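Local coordinates for protein ribose transcriptional regulator (Enterococcus faecium DO, PDB 4RK1) that binds ribose in its sugar-binding domain and, as a LacI-family regulator, probably represses transcription of target genes under the control of that sugar, at residues B[126-131]-B[159-164]; B[99-104]-B[259-264]; B[15-20]-B[40-45]. All coordinates share one frame; numbering follows the deposited sequence.

Interaction 1 (B[126-131]-B[159-164])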
# COMPACT_ATOMS: atom_id res chain seq x y z
N GLN B 126 -3.84 7.45 -32.40
CA GLN B 126 -5.12 7.05 -32.98
C GLN B 126 -5.42 5.57 -32.76
O GLN B 126 -6.58 5.17 -32.76
CB GLN B 126 -5.15 7.37 -34.47
CG GLN B 126 -4.72 8.79 -34.80
CD GLN B 126 -5.13 9.22 -36.18
OE1 GLN B 126 -4.30 9.42 -37.06
NE2 GLN B 126 -6.44 9.35 -36.40
N THR B 127 -4.37 4.76 -32.58
CA THR B 127 -4.54 3.38 -32.17
C THR B 127 -4.10 3.32 -30.72
O THR B 127 -2.93 3.53 -30.40
CB THR B 127 -3.72 2.41 -33.05
OG1 THR B 127 -4.01 2.67 -34.43
CG2 THR B 127 -4.07 0.97 -32.73
N ILE B 128 -5.06 3.06 -29.85
CA ILE B 128 -4.85 3.17 -28.43
C ILE B 128 -5.30 1.88 -27.75
O ILE B 128 -6.35 1.33 -28.08
CB ILE B 128 -5.65 4.36 -27.85
CG1 ILE B 128 -5.06 5.67 -28.39
CG2 ILE B 128 -5.65 4.32 -26.33
CD1 ILE B 128 -5.92 6.89 -28.09
N ALA B 129 -4.49 1.44 -26.80
CA ALA B 129 -4.79 0.27 -26.00
C ALA B 129 -5.41 0.69 -24.68
O ALA B 129 -5.01 1.68 -24.06
CB ALA B 129 -3.52 -0.54 -25.75
N LEU B 130 -6.41 -0.08 -24.27
CA LEU B 130 -7.09 0.09 -23.00
C LEU B 130 -6.68 -1.08 -22.13
O LEU B 130 -6.92 -2.23 -22.47
CB LEU B 130 -8.60 0.08 -23.25
CG LEU B 130 -9.50 0.88 -22.32
CD1 LEU B 130 -9.23 2.37 -22.47
CD2 LEU B 130 -10.94 0.55 -22.66
N VAL B 131 -6.01 -0.79 -21.02
CA VAL B 131 -5.60 -1.81 -20.06
C VAL B 131 -6.49 -1.67 -18.84
O VAL B 131 -6.45 -0.66 -18.12
CB VAL B 131 -4.10 -1.66 -19.69
CG1 VAL B 131 -3.70 -2.65 -18.60
CG2 VAL B 131 -3.23 -1.86 -20.92
N ASP B 159 -13.74 0.21 -32.63
CA ASP B 159 -12.97 -1.01 -32.89
C ASP B 159 -11.53 -0.74 -33.39
O ASP B 159 -10.92 -1.59 -34.04
CB ASP B 159 -13.73 -1.94 -33.85
CG ASP B 159 -14.25 -1.21 -35.08
OD1 ASP B 159 -13.47 -0.52 -35.77
OD2 ASP B 159 -15.46 -1.34 -35.36
N GLN B 160 -11.02 0.45 -33.10
CA GLN B 160 -9.58 0.76 -33.20
C GLN B 160 -8.99 0.92 -31.78
O GLN B 160 -7.84 1.33 -31.60
CB GLN B 160 -9.41 2.05 -34.01
CG GLN B 160 -8.03 2.30 -34.59
CD GLN B 160 -8.04 3.38 -35.66
OE1 GLN B 160 -8.84 3.34 -36.59
NE2 GLN B 160 -7.17 4.37 -35.52
N LEU B 161 -9.83 0.63 -30.78
CA LEU B 161 -9.38 0.45 -29.41
C LEU B 161 -8.85 -0.96 -29.29
O LEU B 161 -9.57 -1.90 -29.60
CB LEU B 161 -10.54 0.56 -28.42
CG LEU B 161 -10.78 1.87 -27.69
CD1 LEU B 161 -11.99 1.69 -26.79
CD2 LEU B 161 -9.55 2.28 -26.89
N ILE B 162 -7.61 -1.10 -28.83
CA ILE B 162 -7.07 -2.41 -28.51
C ILE B 162 -7.43 -2.71 -27.06
O ILE B 162 -6.93 -2.06 -26.14
CB ILE B 162 -5.54 -2.47 -28.72
CG1 ILE B 162 -5.15 -1.91 -30.10
CG2 ILE B 162 -5.03 -3.90 -28.54
CD1 ILE B 162 -5.91 -2.51 -31.26
N LEU B 163 -8.32 -3.67 -26.86
CA LEU B 163 -8.79 -4.03 -25.52
C LEU B 163 -7.85 -5.04 -24.87
O LEU B 163 -7.67 -6.14 -25.39
CB LEU B 163 -10.20 -4.63 -25.60
CG LEU B 163 -11.26 -3.71 -26.21
CD1 LEU B 163 -12.62 -4.40 -26.25
CD2 LEU B 163 -11.35 -2.39 -25.44
N LEU B 164 -7.26 -4.67 -23.74
CA LEU B 164 -6.35 -5.56 -23.02
C LEU B 164 -6.84 -5.79 -21.59
O LEU B 164 -6.26 -5.24 -20.64
CB LEU B 164 -4.93 -5.00 -23.04
CG LEU B 164 -4.33 -4.73 -24.41
CD1 LEU B 164 -2.97 -4.07 -24.26
CD2 LEU B 164 -4.20 -6.00 -25.23
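Ala-129 sits at the apolar centre of this parallel strand pair, the two strands of a beta-alpha-beta unit in which helix 138-153 joins strand 128-133 to strand 161-166. On the face carrying Ala-129, Ile-162 and Leu-164, the methyl CB of Ala-129 lies 3.9 Å from CD1 of Leu-164. That same CD1 reaches CG2 of Val-131, because CG of Leu-164 stands anti to its carbonyl carbon (chi1 -57°) and its chain crosses Val-131 obliquely. The opposite face bears Ile-128, Leu-130, Leu-161 and Leu-163; here Leu-130 and Leu-163 run side by side, with their CD2 methyls 4.1 Å apart. Phe-147 and Ile-144 of helix 138-153 cover this face, while Leu-180 of helix 177-182 packs against the other.

The alternating ladder is that of a parallel pair: Ile-162 N donates to Ile-128 O at 2.8 Å, Leu-130 N to Ile-162 O, and Leu-164 N to Leu-130 O, the last two nearly along their C=O axes. The strand directions differ by 25°. The ladder stops short of the loop end, where Ile-128 N and Gln-160 O are buried 3.7 Å apart without a partner. At the polar edge the extended side chain of Gln-160 crosses Thr-127 at about a right angle, and its NE2 donates to Gln-126 O at 2.9 Å from above the carbonyl plane, with an N-H...O angle of 135°.

Interaction 2 (B[99-104]-B[259-264]); sequences EGFSDA and KEWEEK
Trp-261 leaves the backbone with CG anti to its carbonyl carbon (chi1 -59°), and this torsion lays the indole against the loop at Phe-101. From CB and CG the ring extends so that CE3 passes 3.7 Å from OD1 of Asp-103, the carboxylate and ring planes being 27° apart. At the tip, Trp-261 CZ3 comes within 3.3 Å of Phe-101 C, the backbone carbonyl carbon. Phe-101 CA lies over one face of the six-membered ring, 3.8 Å from its centroid and 9° off the normal, a clear CH-pi contact. Nearer the pyrrole ring, CZ2 meets CD1 of Phe-101 at 3.7 Å; the two aromatic planes are oblique to each other. Arg-253 adds a cation-pi contact to the indole and a salt bridge to Asp-103 OD1.

That oxygen also accepts Glu-262 N at 2.9 Å through its anti lone pair. Lys-259 NZ is 4.1 Å from OD1, beyond a salt bridge, but a water joins NZ to OD2, its bond to OD2 being weak. The lysine's direct salt bridge goes to Glu-262 OE2, and Lys-264 extends this network. The nearby positive groups would be expected to favour an ionised Asp-103. Beyond it, Ala-104 N donates to Glu-262 O and Lys-264 N to Ala-104 O, each 2.9 Å, an alternation typical of a parallel beta pair, here near the N-terminal ends of strands 103-107 and 263-271.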
# COMPACT_ATOMS: atom_id res chain seq x y z
N GLU B 99 -27.39 3.07 -2.32
CA GLU B 99 -28.35 2.33 -1.51
C GLU B 99 -29.29 3.36 -0.89
O GLU B 99 -28.85 4.45 -0.54
CB GLU B 99 -27.64 1.57 -0.38
CG GLU B 99 -26.74 0.43 -0.84
CD GLU B 99 -27.51 -0.79 -1.32
OE1 GLU B 99 -28.75 -0.83 -1.16
OE2 GLU B 99 -26.87 -1.72 -1.85
N GLY B 100 -30.56 3.00 -0.75
CA GLY B 100 -31.51 3.86 -0.06
C GLY B 100 -31.09 4.13 1.37
O GLY B 100 -30.59 3.24 2.07
N PHE B 101 -31.31 5.36 1.82
CA PHE B 101 -31.01 5.79 3.17
C PHE B 101 -29.54 5.60 3.52
O PHE B 101 -29.17 5.09 4.59
CB PHE B 101 -31.94 5.10 4.18
CG PHE B 101 -33.40 5.45 4.01
CD1 PHE B 101 -33.80 6.74 3.69
CD2 PHE B 101 -34.38 4.48 4.21
CE1 PHE B 101 -35.14 7.06 3.55
CE2 PHE B 101 -35.72 4.80 4.07
CZ PHE B 101 -36.10 6.09 3.74
N SER B 102 -28.70 6.01 2.58
CA SER B 102 -27.26 6.14 2.81
C SER B 102 -26.81 7.41 2.10
O SER B 102 -27.46 7.88 1.17
CB SER B 102 -26.51 4.94 2.26
OG SER B 102 -26.62 4.85 0.85
N ASP B 103 -25.70 7.97 2.56
CA ASP B 103 -25.03 9.03 1.86
C ASP B 103 -23.94 8.41 1.00
O ASP B 103 -23.51 7.29 1.26
CB ASP B 103 -24.44 10.02 2.85
CG ASP B 103 -25.47 10.54 3.82
OD1 ASP B 103 -26.32 11.35 3.40
OD2 ASP B 103 -25.43 10.15 5.01
N ALA B 104 -23.52 9.12 -0.03
CA ALA B 104 -22.49 8.64 -0.94
C ALA B 104 -21.51 9.74 -1.27
O ALA B 104 -21.87 10.93 -1.23
CB ALA B 104 -23.14 8.12 -2.22
N LYS B 259 -30.73 14.44 8.74
CA LYS B 259 -30.21 15.41 7.78
C LYS B 259 -30.46 14.94 6.36
O LYS B 259 -30.71 13.75 6.11
CB LYS B 259 -28.72 15.69 8.01
CG LYS B 259 -27.77 14.55 7.63
CD LYS B 259 -26.31 14.98 7.75
CE LYS B 259 -25.84 15.75 6.52
NZ LYS B 259 -25.90 14.91 5.29
N GLU B 260 -30.39 15.88 5.42
CA GLU B 260 -30.53 15.59 3.99
C GLU B 260 -29.60 14.45 3.55
O GLU B 260 -28.44 14.44 3.92
CB GLU B 260 -30.18 16.84 3.18
CG GLU B 260 -30.13 16.62 1.67
CD GLU B 260 -30.00 17.91 0.89
OE1 GLU B 260 -29.14 18.74 1.25
OE2 GLU B 260 -30.76 18.09 -0.09
N TRP B 261 -30.13 13.53 2.76
CA TRP B 261 -29.34 12.47 2.16
C TRP B 261 -28.53 13.07 1.01
O TRP B 261 -29.06 13.76 0.14
CB TRP B 261 -30.24 11.34 1.65
CG TRP B 261 -31.04 10.78 2.77
CD1 TRP B 261 -32.36 11.03 3.06
CD2 TRP B 261 -30.57 9.90 3.81
NE1 TRP B 261 -32.73 10.35 4.19
CE2 TRP B 261 -31.66 9.66 4.68
CE3 TRP B 261 -29.34 9.30 4.08
CZ2 TRP B 261 -31.55 8.83 5.80
CZ3 TRP B 261 -29.23 8.48 5.20
CH2 TRP B 261 -30.33 8.25 6.04
N GLU B 262 -27.23 12.83 1.03
CA GLU B 262 -26.34 13.47 0.07
C GLU B 262 -25.63 12.48 -0.82
O GLU B 262 -25.29 11.38 -0.40
CB GLU B 262 -25.32 14.30 0.82
CG GLU B 262 -25.93 15.47 1.54
CD GLU B 262 -24.89 16.39 2.12
OE1 GLU B 262 -24.32 17.19 1.35
OE2 GLU B 262 -24.64 16.29 3.34
N GLU B 263 -25.43 12.88 -2.07
CA GLU B 263 -24.54 12.17 -2.98
C GLU B 263 -23.56 13.19 -3.51
O GLU B 263 -23.83 13.88 -4.49
CB GLU B 263 -25.30 11.49 -4.12
CG GLU B 263 -24.38 10.77 -5.11
CD GLU B 263 -24.91 9.42 -5.57
OE1 GLU B 263 -26.13 9.17 -5.48
OE2 GLU B 263 -24.09 8.59 -6.02
N LYS B 264 -22.43 13.32 -2.81
CA LYS B 264 -21.44 14.32 -3.16
C LYS B 264 -20.60 13.81 -4.31
O LYS B 264 -20.37 12.61 -4.42
CB LYS B 264 -20.56 14.66 -1.96
CG LYS B 264 -21.30 15.49 -0.92
CD LYS B 264 -20.38 16.29 -0.01
CE LYS B 264 -21.00 17.62 0.39
NZ LYS B 264 -20.89 17.89 1.85
O HOH W 1 -24.50 12.46 6.03

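Interaction 3 (B[15-20]-B[40-45]); sequences PDITNP and TILCNA. With RIB (alpha-D-ribofuranose), chain K.
CG of Asn-44 is anti to its backbone N (chi1 -167°), and chi2 of 52° turns the amide so that OD1 meets the turn following strand 9-14. Ile-17 has CG1 anti to its own N, which directs CG1 and CD1 to Leu-42 and leaves CG2 beside the Asn-44 amide. OD1 accepts Ile-17 N at 2.6 Å; the N-H...O angle is 154°, and the donor stands above the carbonyl plane. Asp-16 CA is also close to this oxygen, whereas Asp-16 N is poorly angled for a bond. The apolar half of the contact is an oblique crossing in which CD2 of Leu-42 touches CG1 of Ile-17 at 3.7 Å and both leucine methyls touch CD1 of Ile-17.

Asp-16 organises the turn itself. Its OD1 accepts Thr-18 OG1 at 2.5 Å through the syn lone pair and, weakly, Thr-18 N. Asn-19 N donates to Asp-16 O at 3.2 Å, closing a type I turn from Asp-16 to Asn-19. A water donates to Asp-16 OD1 and accepts from Asn-44 ND2, so both ends of the Asn-44 amide connect, directly or through water, to this turn. ND2 has a further, weak bond to Glu-30 of the second subunit, and Ile-17 packs on Ile-17 of that subunit, which places the contact at the dimer interface.

The turn delivers Asn-19 to the N-cap of helix 20-33, its OD1 accepting Phe-21 N, while its ND2 side faces the ribose end bearing C5 and O5. A loop from a strand's C-terminal end to a capped helix beside the sugar is the arrangement of a periplasmic-binding-protein-like ligand pocket.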
# COMPACT_ATOMS: atom_id res chain seq x y z
N PRO B 15 -12.10 -3.06 -1.39
CA PRO B 15 -11.86 -4.22 -2.24
C PRO B 15 -10.43 -4.76 -2.16
O PRO B 15 -10.22 -5.94 -2.40
CB PRO B 15 -12.13 -3.72 -3.67
CG PRO B 15 -12.42 -2.26 -3.58
CD PRO B 15 -12.20 -1.81 -2.17
N ASP B 16 -9.46 -3.91 -1.83
CA ASP B 16 -8.05 -4.27 -1.98
C ASP B 16 -7.14 -3.35 -1.16
O ASP B 16 -6.70 -2.31 -1.65
CB ASP B 16 -7.68 -4.20 -3.46
CG ASP B 16 -6.23 -4.55 -3.74
OD1 ASP B 16 -5.52 -5.06 -2.84
OD2 ASP B 16 -5.80 -4.32 -4.89
N ILE B 17 -6.80 -3.77 0.05
CA ILE B 17 -5.89 -2.99 0.91
C ILE B 17 -4.45 -2.87 0.37
O ILE B 17 -3.72 -1.96 0.76
CB ILE B 17 -5.89 -3.51 2.38
CG1 ILE B 17 -5.20 -2.52 3.32
CG2 ILE B 17 -5.24 -4.89 2.48
CD1 ILE B 17 -5.72 -1.09 3.21
N THR B 18 -4.04 -3.75 -0.54
CA THR B 18 -2.69 -3.65 -1.10
C THR B 18 -2.54 -2.53 -2.14
O THR B 18 -1.44 -2.21 -2.54
CB THR B 18 -2.22 -4.98 -1.73
OG1 THR B 18 -2.99 -5.27 -2.90
CG2 THR B 18 -2.37 -6.11 -0.74
N ASN B 19 -3.65 -1.95 -2.57
CA ASN B 19 -3.60 -0.83 -3.51
C ASN B 19 -3.45 0.46 -2.72
O ASN B 19 -4.27 0.75 -1.85
CB ASN B 19 -4.88 -0.81 -4.32
CG ASN B 19 -4.90 0.28 -5.38
OD1 ASN B 19 -4.14 1.25 -5.36
ND2 ASN B 19 -5.81 0.11 -6.30
N PRO B 20 -2.41 1.26 -3.03
CA PRO B 20 -2.22 2.52 -2.29
C PRO B 20 -3.43 3.48 -2.30
O PRO B 20 -3.59 4.28 -1.38
CB PRO B 20 -1.01 3.16 -2.99
CG PRO B 20 -0.27 2.00 -3.56
CD PRO B 20 -1.32 1.03 -4.00
N THR B 40 -10.98 3.59 13.84
CA THR B 40 -11.23 3.15 12.47
C THR B 40 -10.64 1.76 12.27
O THR B 40 -9.46 1.53 12.55
CB THR B 40 -10.61 4.12 11.45
OG1 THR B 40 -10.95 5.47 11.79
CG2 THR B 40 -11.10 3.82 10.04
N ILE B 41 -11.47 0.84 11.80
CA ILE B 41 -11.01 -0.50 11.45
C ILE B 41 -11.26 -0.75 9.99
O ILE B 41 -12.23 -0.23 9.42
CB ILE B 41 -11.66 -1.61 12.31
CG1 ILE B 41 -13.16 -1.75 12.03
CG2 ILE B 41 -11.40 -1.36 13.79
CD1 ILE B 41 -13.81 -2.86 12.82
N LEU B 42 -10.38 -1.52 9.37
CA LEU B 42 -10.48 -1.82 7.95
C LEU B 42 -10.60 -3.31 7.68
O LEU B 42 -9.92 -4.14 8.30
CB LEU B 42 -9.28 -1.26 7.20
CG LEU B 42 -9.29 -1.62 5.71
CD1 LEU B 42 -9.04 -0.40 4.86
CD2 LEU B 42 -8.32 -2.74 5.38
N CYS B 43 -11.48 -3.63 6.74
CA CYS B 43 -11.69 -4.97 6.24
C CYS B 43 -11.41 -4.98 4.76
O CYS B 43 -11.83 -4.08 4.04
CB CYS B 43 -13.14 -5.38 6.43
SG CYS B 43 -13.41 -6.27 7.95
N ASN B 44 -10.73 -6.02 4.32
CA ASN B 44 -10.39 -6.24 2.93
C ASN B 44 -11.39 -7.27 2.43
O ASN B 44 -11.24 -8.46 2.67
CB ASN B 44 -8.95 -6.77 2.85
CG ASN B 44 -8.40 -6.74 1.44
OD1 ASN B 44 -8.44 -5.71 0.78
ND2 ASN B 44 -7.84 -7.85 0.99
N ALA B 45 -12.44 -6.80 1.75
CA ALA B 45 -13.53 -7.67 1.33
C ALA B 45 -13.65 -7.67 -0.18
O ALA B 45 -14.06 -6.67 -0.77
CB ALA B 45 -14.83 -7.21 1.97
O5 RIB K . -6.79 2.10 -8.07
C5 RIB K . -7.83 1.23 -7.61
C4 RIB K . -9.04 1.60 -8.33
O4 RIB K . -10.16 0.80 -7.90
C3 RIB K . -9.17 3.07 -7.97
O3 RIB K . -9.10 3.77 -9.20
C2 RIB K . -10.47 3.14 -7.20
O2 RIB K . -11.32 4.18 -7.65
C1 RIB K . -11.05 1.71 -7.24
O1 RIB K . -12.36 1.66 -7.77
O HOH W 2 -5.93 -7.56 -1.23

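All three contacts belong to one mixed sheet. Interactions 1 and 3 involve its outermost strands within the chain, 161-166 and 39-44, on opposite sides of the chain's centre, while interaction 2 pairs strands 103-107 and 263-271 in the middle of the strand order. Along the chain, interaction 3 closes first; the loop closed by interaction 2 then spans 154 residues and encloses interaction 1. The centres of interactions 1 and 2 are about 37 Å apart, those of 1 and 3 about 31 Å, and those of 2 and 3 about 23 Å. Interaction 3 alone holds a pocket residue, Asn-19, and it also meets the second subunit, so ribose site and dimer contact adjoin there.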